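Local atomic coordinates of SusD homolog (Bacteroides thetaiotaomicron, PDB entry 3EHM), a protein that probably binds mucin O-glycans at the cell surface of a gut symbiont, as a SusD-like outer-membrane lipoprotein involved in their utilization. Residues N62-F67 and V450-E455; Y456-F461 and L519-S524; P462-P467 and C483-R488. All coordinates share one frame; numbering follows the deposited sequence.

Contact 1 (N62-F67 and V450-E455)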
loop_
_atom_site.group_PDB
_atom_site.type_symbol
_atom_site.label_atom_id
_atom_site.label_comp_id
_atom_site.label_asym_id
_atom_site.label_seq_id
_atom_site.Cartn_x
_atom_site.Cartn_y
_atom_site.Cartn_z
ATOM N N ASN A 62 -5.445 -3.721 -7.956
ATOM C CA ASN A 62 -6.307 -4.601 -8.729
ATOM C C ASN A 62 -6.300 -5.995 -8.106
ATOM O O ASN A 62 -7.353 -6.611 -7.944
ATOM C CB ASN A 62 -5.823 -4.639 -10.185
ATOM C CG ASN A 62 -6.186 -5.931 -10.902
ATOM O OD1 ASN A 62 -7.359 -6.309 -10.996
ATOM N ND2 ASN A 62 -5.171 -6.610 -11.426
ATOM N N TYR A 63 -5.113 -6.477 -7.737
ATOM C CA TYR A 63 -4.972 -7.798 -7.131
ATOM C C TYR A 63 -5.857 -7.957 -5.888
ATOM O O TYR A 63 -6.598 -8.933 -5.767
ATOM C CB TYR A 63 -3.517 -8.048 -6.714
ATOM C CG TYR A 63 -2.471 -7.908 -7.811
ATOM C CD1 TYR A 63 -1.154 -7.571 -7.491
ATOM C CD2 TYR A 63 -2.791 -8.110 -9.155
ATOM C CE1 TYR A 63 -0.180 -7.432 -8.480
ATOM C CE2 TYR A 63 -1.824 -7.973 -10.156
ATOM C CZ TYR A 63 -0.521 -7.631 -9.808
ATOM O OH TYR A 63 0.437 -7.464 -10.782
ATOM N N ILE A 64 -5.769 -6.998 -4.967
ATOM C CA ILE A 64 -6.531 -7.058 -3.720
ATOM C C ILE A 64 -7.955 -6.523 -3.782
ATOM O O ILE A 64 -8.637 -6.452 -2.764
ATOM C CB ILE A 64 -5.796 -6.331 -2.587
ATOM C CG1 ILE A 64 -5.655 -4.847 -2.936
ATOM C CG2 ILE A 64 -4.449 -6.996 -2.336
ATOM C CD1 ILE A 64 -4.833 -4.066 -1.958
ATOM N N GLY A 65 -8.401 -6.117 -4.960
ATOM C CA GLY A 65 -9.772 -5.661 -5.085
ATOM C C GLY A 65 -10.138 -4.244 -4.705
ATOM O O GLY A 65 -11.325 -3.959 -4.499
ATOM N N TYR A 66 -9.151 -3.363 -4.572
ATOM C CA TYR A 66 -9.448 -1.960 -4.282
ATOM C C TYR A 66 -10.033 -1.428 -5.589
ATOM O O TYR A 66 -10.979 -0.638 -5.597
ATOM C CB TYR A 66 -8.170 -1.159 -3.994
ATOM C CG TYR A 66 -7.745 -1.039 -2.547
ATOM C CD1 TYR A 66 -6.639 -0.263 -2.207
ATOM C CD2 TYR A 66 -8.440 -1.680 -1.522
ATOM C CE1 TYR A 66 -6.230 -0.123 -0.890
ATOM C CE2 TYR A 66 -8.039 -1.547 -0.191
ATOM C CZ TYR A 66 -6.932 -0.765 0.114
ATOM O OH TYR A 66 -6.517 -0.615 1.412
ATOM N N PHE A 67 -9.440 -1.874 -6.695
ATOM C CA PHE A 67 -9.857 -1.450 -8.028
ATOM C C PHE A 67 -10.096 -2.632 -8.948
ATOM O O PHE A 67 -9.685 -3.756 -8.656
ATOM C CB PHE A 67 -8.778 -0.573 -8.683
ATOM C CG PHE A 67 -8.236 0.497 -7.788
ATOM C CD1 PHE A 67 -6.931 0.425 -7.313
ATOM C CD2 PHE A 67 -9.034 1.562 -7.399
ATOM C CE1 PHE A 67 -6.427 1.401 -6.455
ATOM C CE2 PHE A 67 -8.542 2.544 -6.543
ATOM C CZ PHE A 67 -7.234 2.463 -6.070
ATOM N N VAL A 450 -0.398 -0.700 -2.249
ATOM C CA VAL A 450 0.798 -1.487 -1.961
ATOM C C VAL A 450 0.812 -2.012 -0.528
ATOM O O VAL A 450 1.092 -3.190 -0.302
ATOM C CB VAL A 450 2.094 -0.679 -2.217
ATOM C CG1 VAL A 450 3.318 -1.525 -1.862
ATOM C CG2 VAL A 450 2.164 -0.270 -3.683
ATOM N N GLU A 451 0.506 -1.145 0.435
ATOM C CA GLU A 451 0.496 -1.559 1.838
ATOM C C GLU A 451 -0.560 -2.644 2.069
ATOM O O GLU A 451 -0.315 -3.615 2.775
ATOM C CB GLU A 451 0.226 -0.352 2.742
ATOM C CG GLU A 451 0.273 -0.630 4.242
ATOM C CD GLU A 451 1.606 -1.191 4.718
ATOM O OE1 GLU A 451 2.650 -0.903 4.089
ATOM O OE2 GLU A 451 1.607 -1.907 5.743
ATOM N N ALA A 452 -1.733 -2.479 1.464
ATOM C CA ALA A 452 -2.803 -3.457 1.616
ATOM C C ALA A 452 -2.401 -4.794 0.997
ATOM O O ALA A 452 -2.707 -5.857 1.536
ATOM C CB ALA A 452 -4.072 -2.937 0.964
ATOM N N TRP A 453 -1.719 -4.730 -0.141
ATOM C CA TRP A 453 -1.265 -5.927 -0.834
ATOM C C TRP A 453 -0.195 -6.633 0.001
ATOM O O TRP A 453 -0.171 -7.857 0.091
ATOM C CB TRP A 453 -0.715 -5.547 -2.211
ATOM C CG TRP A 453 -0.179 -6.694 -2.994
ATOM C CD1 TRP A 453 -0.667 -7.970 -3.026
ATOM C CD2 TRP A 453 0.918 -6.661 -3.909
ATOM N NE1 TRP A 453 0.058 -8.734 -3.910
ATOM C CE2 TRP A 453 1.038 -7.955 -4.467
ATOM C CE3 TRP A 453 1.812 -5.662 -4.318
ATOM C CZ2 TRP A 453 2.017 -8.277 -5.410
ATOM C CZ3 TRP A 453 2.788 -5.984 -5.261
ATOM C CH2 TRP A 453 2.879 -7.283 -5.795
ATOM N N THR A 454 0.684 -5.850 0.618
ATOM C CA THR A 454 1.734 -6.402 1.470
ATOM C C THR A 454 1.109 -7.073 2.695
ATOM O O THR A 454 1.484 -8.189 3.065
ATOM C CB THR A 454 2.701 -5.295 1.944
ATOM O OG1 THR A 454 3.372 -4.736 0.810
ATOM C CG2 THR A 454 3.733 -5.852 2.912
ATOM N N GLU A 455 0.153 -6.395 3.321
ATOM C CA GLU A 455 -0.491 -6.948 4.504
ATOM C C GLU A 455 -1.287 -8.209 4.209
ATOM O O GLU A 455 -1.356 -9.106 5.049
ATOM C CB GLU A 455 -1.370 -5.891 5.176
ATOM C CG GLU A 455 -0.550 -4.873 5.946
ATOM C CD GLU A 455 0.221 -5.511 7.094
ATOM O OE1 GLU A 455 -0.371 -5.696 8.179
ATOM O OE2 GLU A 455 1.411 -5.846 6.909
#

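Contact 2 (Y456-F461 and L519-S524)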
loop_
_atom_site.group_PDB
_atom_site.type_symbol
_atom_site.label_atom_id
_atom_site.label_comp_id
_atom_site.label_asym_id
_atom_site.label_seq_id
_atom_site.Cartn_x
_atom_site.Cartn_y
_atom_site.Cartn_z
ATOM N N TYR A 456 -1.888 -8.288 3.027
ATOM C CA TYR A 456 -2.637 -9.485 2.658
ATOM C C TYR A 456 -1.669 -10.659 2.507
ATOM O O TYR A 456 -1.908 -11.750 3.024
ATOM C CB TYR A 456 -3.379 -9.294 1.335
ATOM C CG TYR A 456 -3.931 -10.596 0.795
ATOM C CD1 TYR A 456 -5.084 -11.167 1.336
ATOM C CD2 TYR A 456 -3.256 -11.296 -0.211
ATOM C CE1 TYR A 456 -5.553 -12.405 0.894
ATOM C CE2 TYR A 456 -3.715 -12.535 -0.661
ATOM C CZ TYR A 456 -4.863 -13.083 -0.102
ATOM O OH TYR A 456 -5.319 -14.306 -0.534
ATOM N N ARG A 457 -0.581 -10.431 1.783
ATOM C CA ARG A 457 0.419 -11.472 1.569
ATOM C C ARG A 457 1.040 -11.946 2.880
ATOM O O ARG A 457 1.344 -13.130 3.040
ATOM C CB ARG A 457 1.516 -10.962 0.632
ATOM C CG ARG A 457 1.085 -10.829 -0.825
ATOM C CD ARG A 457 2.197 -10.212 -1.659
ATOM N NE ARG A 457 2.343 -8.783 -1.395
ATOM C CZ ARG A 457 3.424 -8.075 -1.705
ATOM N NH1 ARG A 457 4.463 -8.664 -2.283
ATOM N NH2 ARG A 457 3.466 -6.775 -1.447
ATOM N N ARG A 458 1.222 -11.028 3.823
ATOM C CA ARG A 458 1.812 -11.383 5.111
ATOM C C ARG A 458 0.874 -12.196 5.998
ATOM O O ARG A 458 1.282 -13.206 6.577
ATOM C CB ARG A 458 2.239 -10.122 5.877
ATOM C CG ARG A 458 2.739 -10.397 7.301
ATOM C CD ARG A 458 3.139 -9.112 8.030
ATOM N NE ARG A 458 2.001 -8.278 8.427
ATOM C CZ ARG A 458 1.334 -8.410 9.569
ATOM N NH1 ARG A 458 1.686 -9.346 10.443
ATOM N NH2 ARG A 458 0.317 -7.598 9.844
ATOM N N THR A 459 -0.385 -11.767 6.076
ATOM C CA THR A 459 -1.378 -12.404 6.941
ATOM C C THR A 459 -2.414 -13.320 6.301
ATOM O O THR A 459 -2.918 -14.239 6.950
ATOM C CB THR A 459 -2.169 -11.341 7.715
ATOM O OG1 THR A 459 -3.053 -10.660 6.813
ATOM C CG2 THR A 459 -1.222 -10.326 8.342
ATOM N N GLY A 460 -2.753 -13.058 5.046
ATOM C CA GLY A 460 -3.764 -13.860 4.380
ATOM C C GLY A 460 -5.108 -13.160 4.486
ATOM O O GLY A 460 -6.128 -13.674 4.025
ATOM N N PHE A 461 -5.107 -11.974 5.092
ATOM C CA PHE A 461 -6.332 -11.199 5.258
ATOM C C PHE A 461 -6.269 -9.832 4.572
ATOM O O PHE A 461 -5.201 -9.240 4.420
ATOM C CB PHE A 461 -6.629 -10.980 6.745
ATOM C CG PHE A 461 -6.682 -12.245 7.554
ATOM C CD1 PHE A 461 -7.447 -13.333 7.138
ATOM C CD2 PHE A 461 -5.999 -12.330 8.764
ATOM C CE1 PHE A 461 -7.531 -14.489 7.920
ATOM C CE2 PHE A 461 -6.077 -13.476 9.553
ATOM C CZ PHE A 461 -6.848 -14.559 9.127
ATOM N N LEU A 519 7.583 -13.932 -0.064
ATOM C CA LEU A 519 8.598 -13.080 0.525
ATOM C C LEU A 519 8.898 -13.477 1.961
ATOM O O LEU A 519 8.201 -14.303 2.550
ATOM C CB LEU A 519 8.177 -11.613 0.420
ATOM C CG LEU A 519 8.108 -11.165 -1.048
ATOM C CD1 LEU A 519 7.665 -9.706 -1.147
ATOM C CD2 LEU A 519 9.481 -11.348 -1.690
ATOM N N TRP A 520 9.948 -12.882 2.510
ATOM C CA TRP A 520 10.414 -13.178 3.858
ATOM C C TRP A 520 9.417 -13.052 5.008
ATOM O O TRP A 520 9.379 -13.922 5.881
ATOM C CB TRP A 520 11.644 -12.318 4.163
ATOM C CG TRP A 520 12.182 -12.496 5.554
ATOM C CD1 TRP A 520 12.736 -13.629 6.087
ATOM C CD2 TRP A 520 12.209 -11.509 6.590
ATOM N NE1 TRP A 520 13.106 -13.404 7.395
ATOM C CE2 TRP A 520 12.793 -12.112 7.728
ATOM C CE3 TRP A 520 11.795 -10.173 6.668
ATOM C CZ2 TRP A 520 12.975 -11.423 8.929
ATOM C CZ3 TRP A 520 11.975 -9.487 7.868
ATOM C CH2 TRP A 520 12.560 -10.117 8.982
ATOM N N TRP A 521 8.620 -11.985 5.023
ATOM C CA TRP A 521 7.668 -11.784 6.118
ATOM C C TRP A 521 6.354 -12.564 6.080
ATOM O O TRP A 521 5.511 -12.391 6.963
ATOM C CB TRP A 521 7.367 -10.288 6.305
ATOM C CG TRP A 521 7.307 -9.467 5.039
ATOM C CD1 TRP A 521 8.142 -8.439 4.690
ATOM C CD2 TRP A 521 6.363 -9.594 3.970
ATOM N NE1 TRP A 521 7.775 -7.920 3.471
ATOM C CE2 TRP A 521 6.687 -8.608 3.005
ATOM C CE3 TRP A 521 5.273 -10.443 3.730
ATOM C CZ2 TRP A 521 5.959 -8.451 1.818
ATOM C CZ3 TRP A 521 4.548 -10.284 2.546
ATOM C CH2 TRP A 521 4.897 -9.294 1.606
ATOM N N VAL A 522 6.168 -13.428 5.086
ATOM C CA VAL A 522 4.926 -14.192 5.019
ATOM C C VAL A 522 4.890 -15.138 6.212
ATOM O O VAL A 522 5.798 -15.946 6.394
ATOM C CB VAL A 522 4.826 -15.012 3.719
ATOM C CG1 VAL A 522 3.552 -15.864 3.740
ATOM C CG2 VAL A 522 4.810 -14.077 2.519
ATOM N N ARG A 523 3.845 -15.036 7.026
ATOM C CA ARG A 523 3.746 -15.876 8.211
ATOM C C ARG A 523 3.455 -17.334 7.895
ATOM O O ARG A 523 2.874 -17.662 6.858
ATOM C CB ARG A 523 2.682 -15.330 9.172
ATOM C CG ARG A 523 1.234 -15.489 8.723
ATOM C CD ARG A 523 0.329 -14.732 9.685
ATOM N NE ARG A 523 -1.098 -14.891 9.421
ATOM C CZ ARG A 523 -1.943 -15.516 10.234
ATOM N NH1 ARG A 523 -1.509 -16.055 11.366
ATOM N NH2 ARG A 523 -3.232 -15.575 9.933
ATOM N N SER A 524 3.877 -18.206 8.800
ATOM C CA SER A 524 3.658 -19.634 8.645
ATOM C C SER A 524 2.190 -19.946 8.880
ATOM O O SER A 524 1.492 -19.206 9.579
ATOM C CB SER A 524 4.509 -20.411 9.652
ATOM O OG SER A 524 5.890 -20.223 9.389
#

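Contact 3 (P462-P467 and C483-R488)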
loop_
_atom_site.group_PDB
_atom_site.type_symbol
_atom_site.label_atom_id
_atom_site.label_comp_id
_atom_site.label_asym_id
_atom_site.label_seq_id
_atom_site.Cartn_x
_atom_site.Cartn_y
_atom_site.Cartn_z
ATOM N N PRO A 462 -7.424 -9.323 4.125
ATOM C CA PRO A 462 -8.729 -9.980 4.240
ATOM C C PRO A 462 -8.881 -10.984 3.101
ATOM O O PRO A 462 -8.061 -11.007 2.185
ATOM C CB PRO A 462 -9.701 -8.814 4.107
ATOM C CG PRO A 462 -9.005 -7.947 3.096
ATOM C CD PRO A 462 -7.565 -7.961 3.580
ATOM N N TYR A 463 -9.910 -11.825 3.158
ATOM C CA TYR A 463 -10.128 -12.776 2.078
ATOM C C TYR A 463 -10.493 -11.935 0.860
ATOM O O TYR A 463 -11.188 -10.928 0.982
ATOM C CB TYR A 463 -11.259 -13.750 2.425
ATOM C CG TYR A 463 -10.919 -14.710 3.549
ATOM C CD1 TYR A 463 -9.593 -15.079 3.803
ATOM C CD2 TYR A 463 -11.923 -15.277 4.335
ATOM C CE1 TYR A 463 -9.279 -15.991 4.815
ATOM C CE2 TYR A 463 -11.620 -16.192 5.346
ATOM C CZ TYR A 463 -10.298 -16.540 5.578
ATOM O OH TYR A 463 -9.998 -17.438 6.571
ATOM N N LEU A 464 -10.031 -12.350 -0.313
ATOM C CA LEU A 464 -10.271 -11.588 -1.530
ATOM C C LEU A 464 -11.095 -12.310 -2.579
ATOM O O LEU A 464 -11.180 -13.537 -2.589
ATOM C CB LEU A 464 -8.935 -11.215 -2.174
ATOM C CG LEU A 464 -7.834 -10.666 -1.269
ATOM C CD1 LEU A 464 -6.519 -10.654 -2.028
ATOM C CD2 LEU A 464 -8.200 -9.276 -0.789
HETATM N N MSE A 465 -11.692 -11.524 -3.469
HETATM C CA MSE A 465 -12.452 -12.070 -4.584
HETATM C C MSE A 465 -11.347 -12.696 -5.432
HETATM O O MSE A 465 -10.287 -12.094 -5.605
HETATM C CB MSE A 465 -13.132 -10.943 -5.373
HETATM C CG MSE A 465 -14.254 -10.226 -4.625
HETATM SE SE MSE A 465 -15.945 -11.158 -4.767
HETATM C CE MSE A 465 -17.106 -9.827 -3.968
ATOM N N LYS A 466 -11.581 -13.897 -5.949
ATOM C CA LYS A 466 -10.574 -14.580 -6.756
ATOM C C LYS A 466 -10.398 -13.905 -8.110
ATOM O O LYS A 466 -11.322 -13.282 -8.627
ATOM C CB LYS A 466 -10.983 -16.038 -6.969
ATOM C CG LYS A 466 -12.243 -16.184 -7.802
ATOM C CD LYS A 466 -12.752 -17.615 -7.841
ATOM C CE LYS A 466 -14.054 -17.691 -8.627
ATOM N NZ LYS A 466 -14.960 -18.747 -8.080
ATOM N N PRO A 467 -9.205 -14.027 -8.711
ATOM C CA PRO A 467 -8.989 -13.399 -10.015
ATOM C C PRO A 467 -9.930 -13.976 -11.072
ATOM O O PRO A 467 -10.223 -15.167 -11.071
ATOM C CB PRO A 467 -7.518 -13.697 -10.302
ATOM C CG PRO A 467 -7.278 -14.990 -9.565
ATOM C CD PRO A 467 -8.003 -14.756 -8.268
ATOM N N CYS A 483 -2.835 -19.051 -5.023
ATOM C CA CYS A 483 -2.656 -17.623 -5.267
ATOM C C CYS A 483 -3.869 -16.886 -5.826
ATOM O O CYS A 483 -4.381 -17.219 -6.898
ATOM C CB CYS A 483 -1.472 -17.380 -6.219
ATOM S SG CYS A 483 0.172 -17.658 -5.495
ATOM N N ARG A 484 -4.323 -15.880 -5.088
ATOM C CA ARG A 484 -5.420 -15.039 -5.544
ATOM C C ARG A 484 -4.767 -13.723 -5.961
ATOM O O ARG A 484 -5.398 -12.877 -6.584
ATOM C CB ARG A 484 -6.453 -14.818 -4.438
ATOM C CG ARG A 484 -7.250 -16.076 -4.141
ATOM C CD ARG A 484 -8.482 -15.815 -3.291
ATOM N NE ARG A 484 -9.180 -17.069 -3.044
ATOM C CZ ARG A 484 -10.260 -17.199 -2.284
ATOM N NH1 ARG A 484 -10.790 -16.142 -1.682
ATOM N NH2 ARG A 484 -10.799 -18.400 -2.118
ATOM N N VAL A 485 -3.489 -13.577 -5.607
ATOM C CA VAL A 485 -2.683 -12.401 -5.958
ATOM C C VAL A 485 -1.235 -12.861 -6.098
ATOM O O VAL A 485 -0.859 -13.890 -5.549
ATOM C CB VAL A 485 -2.717 -11.299 -4.857
ATOM C CG1 VAL A 485 -4.147 -10.993 -4.467
ATOM C CG2 VAL A 485 -1.902 -11.728 -3.642
ATOM N N PRO A 486 -0.406 -12.120 -6.853
ATOM C CA PRO A 486 0.987 -12.559 -6.970
ATOM C C PRO A 486 1.644 -12.371 -5.598
ATOM O O PRO A 486 1.230 -11.503 -4.824
ATOM C CB PRO A 486 1.568 -11.607 -8.018
ATOM C CG PRO A 486 0.363 -11.223 -8.845
ATOM C CD PRO A 486 -0.694 -11.023 -7.793
ATOM N N GLU A 487 2.646 -13.186 -5.286
ATOM C CA GLU A 487 3.338 -13.067 -4.005
ATOM C C GLU A 487 4.379 -11.945 -4.064
ATOM O O GLU A 487 4.846 -11.458 -3.032
ATOM C CB GLU A 487 4.045 -14.383 -3.650
ATOM C CG GLU A 487 3.132 -15.579 -3.375
ATOM C CD GLU A 487 2.311 -15.437 -2.102
ATOM O OE1 GLU A 487 2.675 -14.615 -1.230
ATOM O OE2 GLU A 487 1.302 -16.165 -1.967
ATOM N N ARG A 488 4.737 -11.534 -5.277
ATOM C CA ARG A 488 5.742 -10.489 -5.465
ATOM C C ARG A 488 5.913 -10.199 -6.945
ATOM O O ARG A 488 5.452 -10.965 -7.787
ATOM C CB ARG A 488 7.097 -10.966 -4.924
ATOM C CG ARG A 488 7.660 -12.187 -5.682
ATOM C CD ARG A 488 9.015 -12.657 -5.138
ATOM N NE ARG A 488 10.128 -11.779 -5.509
ATOM C CZ ARG A 488 10.798 -11.849 -6.658
ATOM N NH1 ARG A 488 10.481 -12.759 -7.569
ATOM N NH2 ARG A 488 11.792 -11.005 -6.899
#

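Contact 1 (N62-F67 and V450-E455)
Tyr-63 and Trp-453 run alongside each other in the same direction, and their rings meet as a T-shaped pair. The CD1–CE1 edge of the tyrosine is turned to one face of the indole, with Tyr-63 CD1 3.8 Å from Trp-453 CE2, ring centroids 5.3 Å apart and planes inclined at 63°. Trp-453 holds CG anti to its backbone N (chi1 178°) and Tyr-63 holds CG anti to its carbonyl carbon, and these two torsions set the rings next to each other. Both rings are fixed at their polar ends as well: Tyr-63 OH hydrogen-bonds to the carbonyl of Glu-78, and the indole NE1 to that of Pro-486.

Ile-64 crosses Trp-453 at about a right angle. Its CG1 occupies the crowded position between backbone N and carbonyl carbon (chi1 63°), which sends CD1 to the helix backbone and leaves CG2 4.0 Å from Trp-453 CD1. The fit is tight, with Ile-64 CD1 only 3.2 Å from Ala-452 CB. Ile-64 CD1 also lies over the centre of the Tyr-66 ring, whose hydroxyl tip reaches Ala-452 CB at 3.4 Å and hydrogen-bonds to the Tyr-442 carbonyl. An alanine thus receives two large side chains on one small methyl.

Gly-65, with positive phi, closes helix 60-63 in a Schellman motif and turns the chain so that Ile-64 and Tyr-66 both face helix 449-459. The contact is wholly buried: helix 429-445 packs against Tyr-66 and Ala-452, helix 116-140 touches Trp-453, and strand 67-69 begins directly after the turn, pairing with strand 270-272.

Contact 2 (Y456-F461 and L519-S524)
Arg-523 places CG in the crowded position between its backbone N and carbonyl carbon (chi1 71°) and runs extended to NE, so its guanidinium arrives beside the end of helix 449-459. There NE and NH2 grip a single atom side-on: Thr-459 O lies 3.1 Å from Arg-523 NE and 3.3 Å from Arg-523 NH2, close to the guanidinium plane. A nearly straight backbone bond lies next to it, Arg-523 N donating to a lone pair of Arg-458 O at 3.2 Å. Positive charge next to these C-terminal carbonyls would probably suit the negative end of the helix dipole, while NH1 forms a salt bridge with Glu-431.

Trp-521 also places CG between backbone N and carbonyl carbon, but well short of staggered (chi1 36°), and its CZ3 comes 3.6 Å from Arg-457 CB, at the ring edge. Arg-457 bends at chi3 so that Trp-521 CH2 lies over the centre of its guanidinium, the two planes at 87°. Leu-519 CD1 packs 3.6 Å from Arg-457 NH1, which also donates to the carbonyls of Asp-138 and Glu-487. Arg-458, with CG anti to the backbone N, passes CG close to Trp-521 O before its far end turns off to Glu-455 and Glu-353.

Thr-459 OG1 accepts from Phe-461 N at 3.0 Å, an ST turn, and also bonds to Glu-455 O. The type I turn Leu-519 to Val-522 presents the 519-524 segment, so an arginine and a backbone N-H meet the last carbonyls of helix 449-459, beside the ST turn and Gly-460 with its positive phi.

Contact 3 (P462-P467 and C483-R488)
Arg-484 reaches obliquely across the 462-467 segment, extended from CG to NE after a first torsion that sets CG anti to the carbonyl carbon (chi1 -71°). Its guanidinium meets Leu-464 O at its edge, near the plane, where Arg-484 NH1 lies 2.8 Å from the oxygen; the bond is weak because the N-H points well off line, at 129°. NH1 has a stronger partner in Gln-529 OE1. On the way, Arg-484 CD passes 4.2 Å from Lys-466 CA, and the lysine NZ makes a weak bond to Asn-408 O.

At the root of the arginine, Pro-467 turns its CB toward 483-488, and its CD lies 3.6 Å from Arg-484 O. An alanine at Arg-484 would remove the long chain lying beside Lys-466 and would probably loosen the union of these two loops, with the bonds to Leu-464 O and Gln-529 lost.

Leu-464 and Val-485 cross at about a right angle on the helix side. The leucine CD1 presses closely on Val-485 CG1, at 3.4 Å, and both side chains also touch Tyr-456 of helix 449-459.

Pro-462, preceded by a cis peptide bond, lies three residues beyond the end of that helix. The whole is loop-to-loop packing within the SusD-like fold: two irregular segments flanking the short helix 472-475, joined by one arginine and one apolar pair and laid against helix 449-459.

How the contacts relate
Helix 449-459 unites the three: contacts 1 and 2 use its successive turns, and contact 3 packs its loops against the same helix while nested inside the chain loop that contact 2 closes. The centre of contact 1 is about 7 Å from the centre of the chain, and its chemistry is aromatic and aliphatic with no hydrogen bond across it. The centres of contacts 2 and 3 lie about 14 and 15 Å from that point; contact 2 holds through good hydrogen bonds, contact 3 through one weak bond and an apolar pair. All three are buried, though contact 3 includes partly exposed Arg-484 and Lys-466. They also touch directly: Thr-454 packs on Trp-521, and Tyr-63 on Pro-486.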